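Local coordinates for periplasmic sugar-binding domain protein (Pseudomonas fluorescens Pf-5, PDB 3H75) that probably binds carbohydrate in the periplasm, in the manner of two-domain solute-binding proteins, at residues L149-L154 against R194-L199; L162-L167 against L182-W187; Q207-A212 against L235-V240; A212-A217 against N241-A246. All blocks are in the same frame, centred on the assembly; numbering follows the deposited sequence.

How the interactions relate
Following the chain from the N terminus, strand 146-152 comes first. Interaction 1 closes a loop back onto it from helix 189-202. Interaction 2 is nested inside that loop and ties helix 158-173 to strand 177-184, the outermost strand next to 146-152. Interaction 3 opens after interaction 1 has closed. It pairs strands 206-211 and 236-240, which extend the same sheet on the other side of 146-152. Interaction 4 crosses interaction 3 and shares A212 with it, joining the two helix starts that follow these strands. The F151 backbone links to W210 and A212, and R163 NH1 reaches A212 O, so the four contacts touch one another within one domain.

Interaction 1 (L149-L154 against R194-L199); sequences LAFSGL and RQAQQL
The carbonyl oxygen Q195 O is the best-held polar atom here, gripped by two backbone N-H groups of its own helix. L199 N donates to Q195 O at 2.9 Å. Q198 N adds a weak bond from one residue earlier. No hydrogen bond runs between strand 149-152 and helix 194-199. The contact is apolar, and F151 and L199 bury most of it.

F151 has its CG anti to the carbonyl carbon (chi1 -70°), which sends the ring toward the helix. Q195 CB sits at the ring edge, in the ring plane, 3.8 Å from F151 CE1. The rest of the Q195 chain is extended and runs past the ring in the opposite direction. Its amide plane is turned 56° from the ring, and Q195 OE1 lies 3.9 Å from F151 CD1. The ring tip reaches further. F151 CZ meets A196 CB at 3.9 Å. L199 comes to the same atom tip to tip, with its CD1 3.9 Å from F151 CZ. Three residues of one helical turn meet the outer end of the ring. L149 crosses L199 obliquely, and L149 CD1 touches L199 CB at 3.8 Å.

The strand and helix axes run nearly antiparallel, at 165°, and approach to 10.6 Å. This is the packing of a helix on the face of an alpha/beta sheet. V183 of strand 177-184 touches both F151 and Q195, while V209 of the neighbouring strand 206-211 touches F151. A196 also packs on A220 and A223, so helix 189-202 lies against both the sheet and helix 214-226.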
# COMPACT_ATOMS: atom_id res chain seq x y z
N LEU A 149 -2.45 -18.92 9.67
CA LEU A 149 -1.87 -19.09 8.35
C LEU A 149 -1.59 -17.67 7.88
O LEU A 149 -2.37 -16.76 8.18
CB LEU A 149 -2.86 -19.75 7.37
CG LEU A 149 -3.18 -21.23 7.61
CD1 LEU A 149 -4.23 -21.70 6.60
CD2 LEU A 149 -1.90 -22.06 7.47
N ALA A 150 -0.48 -17.47 7.18
CA ALA A 150 -0.15 -16.14 6.68
C ALA A 150 0.15 -16.17 5.19
O ALA A 150 0.87 -17.04 4.70
CB ALA A 150 1.04 -15.57 7.44
N PHE A 151 -0.42 -15.21 4.48
CA PHE A 151 -0.22 -15.09 3.04
C PHE A 151 0.47 -13.75 2.80
O PHE A 151 -0.13 -12.70 3.03
CB PHE A 151 -1.56 -15.12 2.31
CG PHE A 151 -2.22 -16.46 2.34
CD1 PHE A 151 -2.02 -17.38 1.32
CD2 PHE A 151 -3.01 -16.84 3.43
CE1 PHE A 151 -2.59 -18.64 1.37
CE2 PHE A 151 -3.58 -18.11 3.49
CZ PHE A 151 -3.37 -19.01 2.45
N SER A 152 1.71 -13.79 2.35
CA SER A 152 2.44 -12.55 2.10
C SER A 152 2.45 -12.27 0.60
O SER A 152 1.96 -13.08 -0.17
CB SER A 152 3.87 -12.66 2.64
OG SER A 152 4.50 -11.39 2.63
N GLY A 153 2.99 -11.12 0.21
CA GLY A 153 3.02 -10.77 -1.20
C GLY A 153 4.25 -11.27 -1.92
O GLY A 153 4.64 -12.43 -1.77
N LEU A 154 4.85 -10.41 -2.74
CA LEU A 154 6.07 -10.77 -3.46
C LEU A 154 7.17 -10.69 -2.41
O LEU A 154 7.44 -9.62 -1.86
CB LEU A 154 6.32 -9.79 -4.60
CG LEU A 154 5.41 -9.90 -5.83
CD1 LEU A 154 5.55 -8.65 -6.69
CD2 LEU A 154 5.76 -11.15 -6.63
N ARG A 194 -5.48 -21.09 -4.39
CA ARG A 194 -4.95 -22.44 -4.57
C ARG A 194 -4.16 -22.89 -3.35
O ARG A 194 -4.30 -24.02 -2.89
CB ARG A 194 -4.07 -22.51 -5.82
CG ARG A 194 -4.83 -22.32 -7.13
CD ARG A 194 -5.91 -23.38 -7.29
NE ARG A 194 -6.65 -23.22 -8.54
CZ ARG A 194 -7.72 -23.94 -8.87
NH1 ARG A 194 -8.17 -24.87 -8.04
NH2 ARG A 194 -8.34 -23.72 -10.02
N GLN A 195 -3.34 -21.99 -2.81
CA GLN A 195 -2.55 -22.31 -1.63
C GLN A 195 -3.45 -22.57 -0.43
O GLN A 195 -3.20 -23.49 0.36
CB GLN A 195 -1.57 -21.16 -1.33
CG GLN A 195 -0.54 -20.92 -2.42
CD GLN A 195 0.28 -19.65 -2.20
OE1 GLN A 195 -0.28 -18.57 -1.98
NE2 GLN A 195 1.60 -19.76 -2.28
N ALA A 196 -4.51 -21.77 -0.29
CA ALA A 196 -5.45 -21.91 0.82
C ALA A 196 -6.21 -23.23 0.78
O ALA A 196 -6.49 -23.82 1.82
CB ALA A 196 -6.43 -20.74 0.83
N GLN A 197 -6.56 -23.68 -0.42
CA GLN A 197 -7.28 -24.94 -0.55
C GLN A 197 -6.50 -26.05 0.14
O GLN A 197 -7.07 -26.90 0.82
CB GLN A 197 -7.47 -25.32 -2.02
CG GLN A 197 -8.50 -24.49 -2.77
CD GLN A 197 -8.69 -25.00 -4.19
OE1 GLN A 197 -7.75 -25.02 -4.98
NE2 GLN A 197 -9.91 -25.41 -4.51
N GLN A 198 -5.19 -26.04 -0.06
CA GLN A 198 -4.32 -27.05 0.52
C GLN A 198 -4.07 -26.80 2.01
O GLN A 198 -4.27 -27.70 2.84
CB GLN A 198 -2.98 -27.07 -0.22
CG GLN A 198 -3.11 -27.33 -1.71
CD GLN A 198 -1.78 -27.22 -2.44
OE1 GLN A 198 -0.83 -27.95 -2.13
NE2 GLN A 198 -1.70 -26.31 -3.40
N LEU A 199 -3.64 -25.59 2.34
CA LEU A 199 -3.34 -25.23 3.72
C LEU A 199 -4.49 -25.36 4.72
O LEU A 199 -4.29 -25.85 5.84
CB LEU A 199 -2.78 -23.80 3.77
CG LEU A 199 -1.43 -23.60 3.07
CD1 LEU A 199 -1.11 -22.11 2.96
CD2 LEU A 199 -0.34 -24.33 3.83

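Interaction 2 (L162-L167 against L182-W187); sequences LRERGL and LVYGEW. With SO4 (sulfate ion), chain B.
Helix 158-173 is the connection of a beta-alpha-beta unit, and here it packs antiparallel to the second strand, 177-184. E164 carries much of the contact. From CB the chain runs with CG anti to the backbone N (chi1 -173°) and stays extended. E164 CG passes L182 CD1 at 3.9 Å. The next carbon, E164 CD, is closer to L182 CD1, at 3.7 Å. At the tip, E164 OE1 accepts from Y184 OH at 2.9 Å and uses its syn lone pair. The carboxylate and the phenol ring stand 44° apart. E164 OE2 forms a salt bridge with R168. L182 also puts its CD2 over one face of the Y184 ring, offset toward the rim. One turn along the helix, L167 CD2 meets L182 CD1 at 4.0 Å.

R163 lies nearer the strand end. The R163 side chain crosses that of W187 obliquely, with R163 NH1 3.7 Å from W187 CH2. D122 holds R163 NE in a salt bridge, and A212 O accepts from R163 NH1. W187 NE1 makes a weak hydrogen bond, 3.0 Å and 130° at the hydrogen, to O4 of a sulfate ion, probably from the crystallisation liquor.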
# COMPACT_ATOMS: atom_id res chain seq x y z
N LEU A 162 8.11 -5.44 5.05
CA LEU A 162 7.69 -4.60 6.16
C LEU A 162 6.43 -5.10 6.84
O LEU A 162 6.34 -5.10 8.07
CB LEU A 162 7.49 -3.16 5.69
CG LEU A 162 8.78 -2.41 5.32
CD1 LEU A 162 8.44 -1.06 4.69
CD2 LEU A 162 9.63 -2.24 6.57
N ARG A 163 5.45 -5.54 6.06
CA ARG A 163 4.23 -6.05 6.67
C ARG A 163 4.54 -7.33 7.44
O ARG A 163 4.00 -7.54 8.52
CB ARG A 163 3.15 -6.26 5.60
CG ARG A 163 2.68 -4.92 5.04
CD ARG A 163 1.72 -5.06 3.87
NE ARG A 163 1.63 -3.78 3.17
CZ ARG A 163 1.01 -3.59 2.01
NH1 ARG A 163 0.38 -4.59 1.40
NH2 ARG A 163 1.05 -2.39 1.44
N GLU A 164 5.42 -8.16 6.90
CA GLU A 164 5.79 -9.39 7.58
C GLU A 164 6.54 -9.07 8.87
O GLU A 164 6.37 -9.75 9.88
CB GLU A 164 6.68 -10.28 6.71
CG GLU A 164 6.92 -11.65 7.35
CD GLU A 164 7.81 -12.56 6.52
OE1 GLU A 164 7.75 -12.47 5.28
OE2 GLU A 164 8.54 -13.38 7.12
N ARG A 165 7.38 -8.04 8.84
CA ARG A 165 8.12 -7.67 10.04
C ARG A 165 7.13 -7.32 11.15
O ARG A 165 7.31 -7.71 12.30
CB ARG A 165 9.04 -6.47 9.76
CG ARG A 165 9.65 -5.84 11.02
CD ARG A 165 10.49 -6.83 11.82
NE ARG A 165 10.96 -6.24 13.07
CZ ARG A 165 11.58 -6.91 14.04
NH1 ARG A 165 11.81 -8.21 13.89
NH2 ARG A 165 11.96 -6.29 15.14
N GLY A 166 6.07 -6.60 10.78
CA GLY A 166 5.04 -6.24 11.75
C GLY A 166 4.38 -7.48 12.30
O GLY A 166 4.14 -7.59 13.51
N LEU A 167 4.08 -8.42 11.41
CA LEU A 167 3.47 -9.69 11.82
C LEU A 167 4.38 -10.41 12.81
O LEU A 167 3.92 -10.90 13.84
CB LEU A 167 3.24 -10.58 10.59
CG LEU A 167 2.90 -12.05 10.86
CD1 LEU A 167 1.55 -12.15 11.55
CD2 LEU A 167 2.90 -12.83 9.54
N LEU A 182 3.64 -19.70 6.46
CA LEU A 182 3.55 -18.41 5.81
C LEU A 182 3.96 -18.69 4.38
O LEU A 182 5.04 -19.23 4.14
CB LEU A 182 4.50 -17.38 6.44
CG LEU A 182 4.53 -16.01 5.75
CD1 LEU A 182 4.92 -14.92 6.75
CD2 LEU A 182 5.52 -16.03 4.58
N VAL A 183 3.08 -18.38 3.43
CA VAL A 183 3.40 -18.60 2.03
C VAL A 183 3.39 -17.28 1.29
O VAL A 183 2.86 -16.28 1.78
CB VAL A 183 2.40 -19.58 1.36
CG1 VAL A 183 2.52 -20.96 1.98
CG2 VAL A 183 0.97 -19.06 1.50
N TYR A 184 3.99 -17.27 0.11
CA TYR A 184 4.05 -16.06 -0.69
C TYR A 184 3.05 -16.17 -1.82
O TYR A 184 3.25 -16.91 -2.79
CB TYR A 184 5.48 -15.85 -1.19
CG TYR A 184 6.41 -15.44 -0.07
CD1 TYR A 184 6.37 -14.14 0.44
CD2 TYR A 184 7.24 -16.37 0.56
CE1 TYR A 184 7.14 -13.78 1.55
CE2 TYR A 184 8.01 -16.02 1.67
CZ TYR A 184 7.95 -14.72 2.16
OH TYR A 184 8.68 -14.36 3.27
N GLY A 185 1.94 -15.44 -1.67
CA GLY A 185 0.89 -15.45 -2.67
C GLY A 185 1.11 -14.46 -3.80
O GLY A 185 0.29 -14.37 -4.71
N GLU A 186 2.20 -13.70 -3.72
CA GLU A 186 2.57 -12.73 -4.75
C GLU A 186 1.49 -11.70 -5.07
O GLU A 186 1.38 -11.26 -6.22
CB GLU A 186 2.96 -13.47 -6.04
CG GLU A 186 3.71 -14.77 -5.80
CD GLU A 186 4.17 -15.43 -7.08
OE1 GLU A 186 3.39 -15.49 -8.05
OE2 GLU A 186 5.32 -15.91 -7.12
N TRP A 187 0.70 -11.32 -4.07
CA TRP A 187 -0.39 -10.35 -4.21
C TRP A 187 -1.53 -10.89 -5.08
O TRP A 187 -2.50 -10.18 -5.33
CB TRP A 187 0.10 -9.05 -4.87
CG TRP A 187 1.31 -8.39 -4.26
CD1 TRP A 187 2.43 -7.97 -4.93
CD2 TRP A 187 1.50 -8.03 -2.89
NE1 TRP A 187 3.30 -7.37 -4.06
CE2 TRP A 187 2.76 -7.39 -2.80
CE3 TRP A 187 0.73 -8.18 -1.73
CZ2 TRP A 187 3.26 -6.90 -1.59
CZ3 TRP A 187 1.23 -7.69 -0.53
CH2 TRP A 187 2.48 -7.06 -0.47
S SO4 B . 4.11 -3.77 -4.76
O1 SO4 B . 4.27 -3.73 -3.29
O2 SO4 B . 2.68 -3.72 -5.09
O3 SO4 B . 4.80 -2.59 -5.33
O4 SO4 B . 4.71 -5.02 -5.28

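Interaction 3 (Q207-A212 against L235-V240); sequences QLVWSA and LLFSGV
Strands 207-211 and 236-240 run parallel, 11° apart, as inner strands of the sheet. Helix 214-226 joins them in a beta-alpha-beta unit. The contact is tight at its start and looser at its end.

In the tight part, L236 bonds the neighbouring strand through both its N-H and its carbonyl. L236 N donates to Q207 O at 2.9 Å and 173°. V209 N donates back to L236 O at 2.8 Å, nearly along the C=O axis. S238 N then donates to V209 O at 3.1 Å. Side chains reinforce these bonds. V209 and F237 lie side by side on the face covered by helix 214-226. F237 CD1 comes within 3.5 Å of V209 CB, and both valine methyls also touch the ring. L235 crosses V209 obliquely, with its CD1 4.0 Å from V209 CG2. An alanine at F237 would remove the ring from V209 and would probably loosen the packing against A220, M221 and A224 of helix 214-226.

Further along, the bonds weaken. S211 N makes only weak, long bonds to S238 O and S238 OG. S211 O and V240 N lie 4.2 Å apart. A water takes up the slack: it accepts from S211 OG and donates to V209 O and S238 O. It lies in the plane of the F237 ring, at its edge. W210 points its CB away overall, but its CD1 still lies near S238 OG, and its NE1 donates to G126 O.

Strong backbone bonds and apolar packing thus fix the register at the start, whereas the end relies on weak S211 N bonds and one bridging water.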
# COMPACT_ATOMS: atom_id res chain seq x y z
N GLN A 207 -7.55 -20.76 12.92
CA GLN A 207 -8.65 -19.87 13.28
C GLN A 207 -8.39 -18.47 12.75
O GLN A 207 -9.31 -17.66 12.68
CB GLN A 207 -8.81 -19.78 14.80
CG GLN A 207 -9.16 -21.09 15.47
CD GLN A 207 -9.40 -20.91 16.95
OE1 GLN A 207 -10.49 -20.49 17.36
NE2 GLN A 207 -8.39 -21.21 17.75
N LEU A 208 -7.14 -18.18 12.40
CA LEU A 208 -6.78 -16.86 11.90
C LEU A 208 -6.01 -16.92 10.59
O LEU A 208 -5.15 -17.77 10.41
CB LEU A 208 -5.92 -16.11 12.91
CG LEU A 208 -6.47 -15.87 14.32
CD1 LEU A 208 -5.38 -15.20 15.16
CD2 LEU A 208 -7.73 -15.01 14.25
N VAL A 209 -6.34 -16.02 9.67
CA VAL A 209 -5.63 -15.93 8.39
C VAL A 209 -5.23 -14.48 8.16
O VAL A 209 -6.08 -13.61 7.94
CB VAL A 209 -6.51 -16.42 7.21
CG1 VAL A 209 -5.73 -16.30 5.90
CG2 VAL A 209 -6.94 -17.86 7.44
N TRP A 210 -3.93 -14.23 8.24
CA TRP A 210 -3.35 -12.90 8.03
C TRP A 210 -2.93 -12.85 6.56
O TRP A 210 -2.26 -13.75 6.08
CB TRP A 210 -2.10 -12.78 8.92
CG TRP A 210 -1.32 -11.49 8.86
CD1 TRP A 210 -1.37 -10.46 9.76
CD2 TRP A 210 -0.27 -11.16 7.94
NE1 TRP A 210 -0.41 -9.52 9.46
CE2 TRP A 210 0.28 -9.93 8.35
CE3 TRP A 210 0.26 -11.79 6.80
CZ2 TRP A 210 1.34 -9.31 7.66
CZ3 TRP A 210 1.32 -11.18 6.12
CH2 TRP A 210 1.85 -9.95 6.56
N SER A 211 -3.35 -11.80 5.85
CA SER A 211 -2.98 -11.63 4.44
C SER A 211 -2.39 -10.24 4.22
O SER A 211 -2.93 -9.25 4.71
CB SER A 211 -4.19 -11.81 3.52
OG SER A 211 -4.60 -13.16 3.50
N ALA A 212 -1.29 -10.18 3.47
CA ALA A 212 -0.63 -8.91 3.20
C ALA A 212 -1.42 -8.01 2.26
O ALA A 212 -1.07 -6.85 2.07
CB ALA A 212 0.78 -9.14 2.67
N LEU A 235 -13.56 -18.45 11.40
CA LEU A 235 -12.25 -18.26 10.79
C LEU A 235 -12.15 -16.78 10.46
O LEU A 235 -12.96 -16.26 9.69
CB LEU A 235 -12.14 -19.11 9.52
CG LEU A 235 -10.81 -19.14 8.77
CD1 LEU A 235 -9.70 -19.60 9.70
CD2 LEU A 235 -10.92 -20.07 7.57
N LEU A 236 -11.19 -16.09 11.06
CA LEU A 236 -11.05 -14.65 10.85
C LEU A 236 -9.92 -14.26 9.91
O LEU A 236 -8.79 -14.74 10.05
CB LEU A 236 -10.89 -13.95 12.19
CG LEU A 236 -11.92 -14.34 13.26
CD1 LEU A 236 -11.79 -13.39 14.44
CD2 LEU A 236 -13.34 -14.27 12.69
N PHE A 237 -10.24 -13.37 8.97
CA PHE A 237 -9.31 -12.90 7.95
C PHE A 237 -9.00 -11.41 8.03
O PHE A 237 -9.86 -10.59 8.36
CB PHE A 237 -9.91 -13.13 6.56
CG PHE A 237 -10.11 -14.57 6.22
CD1 PHE A 237 -9.21 -15.21 5.37
CD2 PHE A 237 -11.20 -15.28 6.72
CE1 PHE A 237 -9.39 -16.55 5.02
CE2 PHE A 237 -11.38 -16.62 6.38
CZ PHE A 237 -10.48 -17.25 5.53
N SER A 238 -7.76 -11.06 7.69
CA SER A 238 -7.33 -9.67 7.63
C SER A 238 -6.78 -9.40 6.23
O SER A 238 -6.35 -10.33 5.52
CB SER A 238 -6.23 -9.38 8.66
OG SER A 238 -5.00 -10.01 8.31
N GLY A 239 -6.79 -8.14 5.83
CA GLY A 239 -6.27 -7.76 4.52
C GLY A 239 -5.86 -6.31 4.47
O GLY A 239 -6.13 -5.54 5.40
N VAL A 240 -5.18 -5.93 3.39
CA VAL A 240 -4.72 -4.56 3.16
C VAL A 240 -5.21 -4.11 1.78
O VAL A 240 -5.19 -4.90 0.84
CB VAL A 240 -3.18 -4.47 3.17
CG1 VAL A 240 -2.75 -3.02 2.98
CG2 VAL A 240 -2.63 -5.01 4.48
O HOH W 1 -6.66 -13.02 5.17

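Interaction 4 (A212-A217 against N241-A246); sequences ANDEMA and NSSPEA. With GOL (glycerol), chain D.
The D214 carboxylate forms the centre of the first shell. S243 N donates to D214 OD2 at 3.0 Å, nearly along the C-O axis, and S243 OG donates to D214 OD2 at 2.7 Å from above the carboxylate plane. On the other oxygen, N241 ND2 meets D214 OD1 at 3.0 Å, also from above the plane. The amide and the carboxylate are turned 84° apart. A246 CB packs beside the group, 3.7 Å from D214 CB. Replacing D214 by alanine would remove all three bonds and would probably loosen the hold between the two helix starts.

Each helix is capped by the side chain of the residue just before it. N213 is the N-cap of helix 214-226, and N213 OD1 accepts from M216 N (a selenomethionine) at 2.9 Å and 168°. S243 is the N-cap of helix 244-252, with A246 N donating to S243 OG at 3.2 Å. S243 OG therefore caps its helix while it donates to D214. Both helices begin just after a parallel strand, at the sheet end that faces the cleft in this two-domain fold.

A glycerol sits here, probably from the crystallisation liquor. N213 ND2 and N241 ND2 both donate to its O3. Its O2 donates to N241 OD1. R163 NH1 and H262 NE2 also bond the glycerol. N213 ND2 also bonds W187 O. F18 and T17 of helix 17-33 touch N241 and S243, respectively.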
# COMPACT_ATOMS: atom_id res chain seq x y z
N ALA A 212 -1.29 -10.18 3.47
CA ALA A 212 -0.63 -8.91 3.20
C ALA A 212 -1.42 -8.01 2.26
O ALA A 212 -1.07 -6.85 2.07
CB ALA A 212 0.78 -9.14 2.67
N ASN A 213 -2.46 -8.53 1.62
CA ASN A 213 -3.31 -7.67 0.80
C ASN A 213 -4.70 -8.27 0.72
O ASN A 213 -4.92 -9.41 1.16
CB ASN A 213 -2.67 -7.38 -0.58
CG ASN A 213 -3.01 -8.40 -1.64
OD1 ASN A 213 -3.38 -9.53 -1.34
ND2 ASN A 213 -2.86 -8.00 -2.90
N ASP A 214 -5.66 -7.50 0.22
CA ASP A 214 -7.03 -7.95 0.16
C ASP A 214 -7.33 -9.00 -0.90
O ASP A 214 -8.16 -9.88 -0.67
CB ASP A 214 -7.99 -6.75 0.02
CG ASP A 214 -7.75 -5.93 -1.24
OD1 ASP A 214 -6.70 -6.08 -1.89
OD2 ASP A 214 -8.63 -5.11 -1.56
N GLU A 215 -6.65 -8.92 -2.04
CA GLU A 215 -6.84 -9.89 -3.12
C GLU A 215 -6.62 -11.30 -2.58
O GLU A 215 -7.45 -12.20 -2.78
CB GLU A 215 -5.84 -9.63 -4.25
CG GLU A 215 -5.93 -8.27 -4.93
CD GLU A 215 -7.07 -8.17 -5.92
OE1 GLU A 215 -7.44 -9.21 -6.51
OE2 GLU A 215 -7.59 -7.05 -6.13
N MSE A 216 -5.50 -11.50 -1.89
CA MSE A 216 -5.18 -12.81 -1.34
C MSE A 216 -6.17 -13.22 -0.26
O MSE A 216 -6.55 -14.39 -0.19
CB MSE A 216 -3.75 -12.81 -0.81
CG MSE A 216 -2.72 -12.58 -1.90
SE MSE A 216 -0.90 -12.76 -1.34
CE MSE A 216 -0.88 -11.32 -0.01
N ALA A 217 -6.61 -12.28 0.57
CA ALA A 217 -7.58 -12.62 1.61
C ALA A 217 -8.87 -13.14 0.96
O ALA A 217 -9.42 -14.15 1.40
CB ALA A 217 -7.87 -11.38 2.47
N ASN A 241 -5.62 -2.85 1.68
CA ASN A 241 -6.12 -2.18 0.46
C ASN A 241 -7.60 -1.81 0.63
O ASN A 241 -8.12 -1.80 1.75
CB ASN A 241 -5.96 -3.06 -0.80
CG ASN A 241 -4.50 -3.36 -1.15
OD1 ASN A 241 -3.57 -2.77 -0.60
ND2 ASN A 241 -4.31 -4.27 -2.10
N SER A 242 -8.27 -1.50 -0.48
CA SER A 242 -9.67 -1.10 -0.40
C SER A 242 -10.48 -1.44 -1.65
O SER A 242 -11.28 -0.63 -2.13
CB SER A 242 -9.77 0.41 -0.13
OG SER A 242 -9.13 1.16 -1.15
N SER A 243 -10.27 -2.64 -2.19
CA SER A 243 -11.02 -3.04 -3.37
C SER A 243 -12.50 -3.06 -3.02
O SER A 243 -12.88 -3.30 -1.86
CB SER A 243 -10.59 -4.42 -3.85
OG SER A 243 -10.93 -5.42 -2.91
N PRO A 244 -13.37 -2.82 -4.00
CA PRO A 244 -14.81 -2.82 -3.75
C PRO A 244 -15.28 -4.08 -3.03
O PRO A 244 -16.06 -4.00 -2.07
CB PRO A 244 -15.41 -2.69 -5.14
CG PRO A 244 -14.40 -1.85 -5.85
CD PRO A 244 -13.09 -2.47 -5.41
N GLU A 245 -14.82 -5.24 -3.48
CA GLU A 245 -15.22 -6.51 -2.88
C GLU A 245 -14.74 -6.63 -1.43
O GLU A 245 -15.46 -7.16 -0.58
CB GLU A 245 -14.69 -7.68 -3.70
CG GLU A 245 -15.47 -8.97 -3.46
CD GLU A 245 -14.96 -10.12 -4.31
OE1 GLU A 245 -14.56 -9.87 -5.46
OE2 GLU A 245 -14.98 -11.27 -3.83
N ALA A 246 -13.53 -6.15 -1.15
CA ALA A 246 -13.00 -6.22 0.21
C ALA A 246 -13.78 -5.31 1.14
O ALA A 246 -14.06 -5.66 2.28
CB ALA A 246 -11.52 -5.84 0.21
C1 GOL D . 1.03 -3.15 -2.26
O1 GOL D . 1.15 -2.03 -1.50
C2 GOL D . -0.44 -3.47 -2.31
O2 GOL D . -1.01 -3.62 -0.95
C3 GOL D . -0.60 -4.74 -3.18
O3 GOL D . -1.86 -5.24 -3.37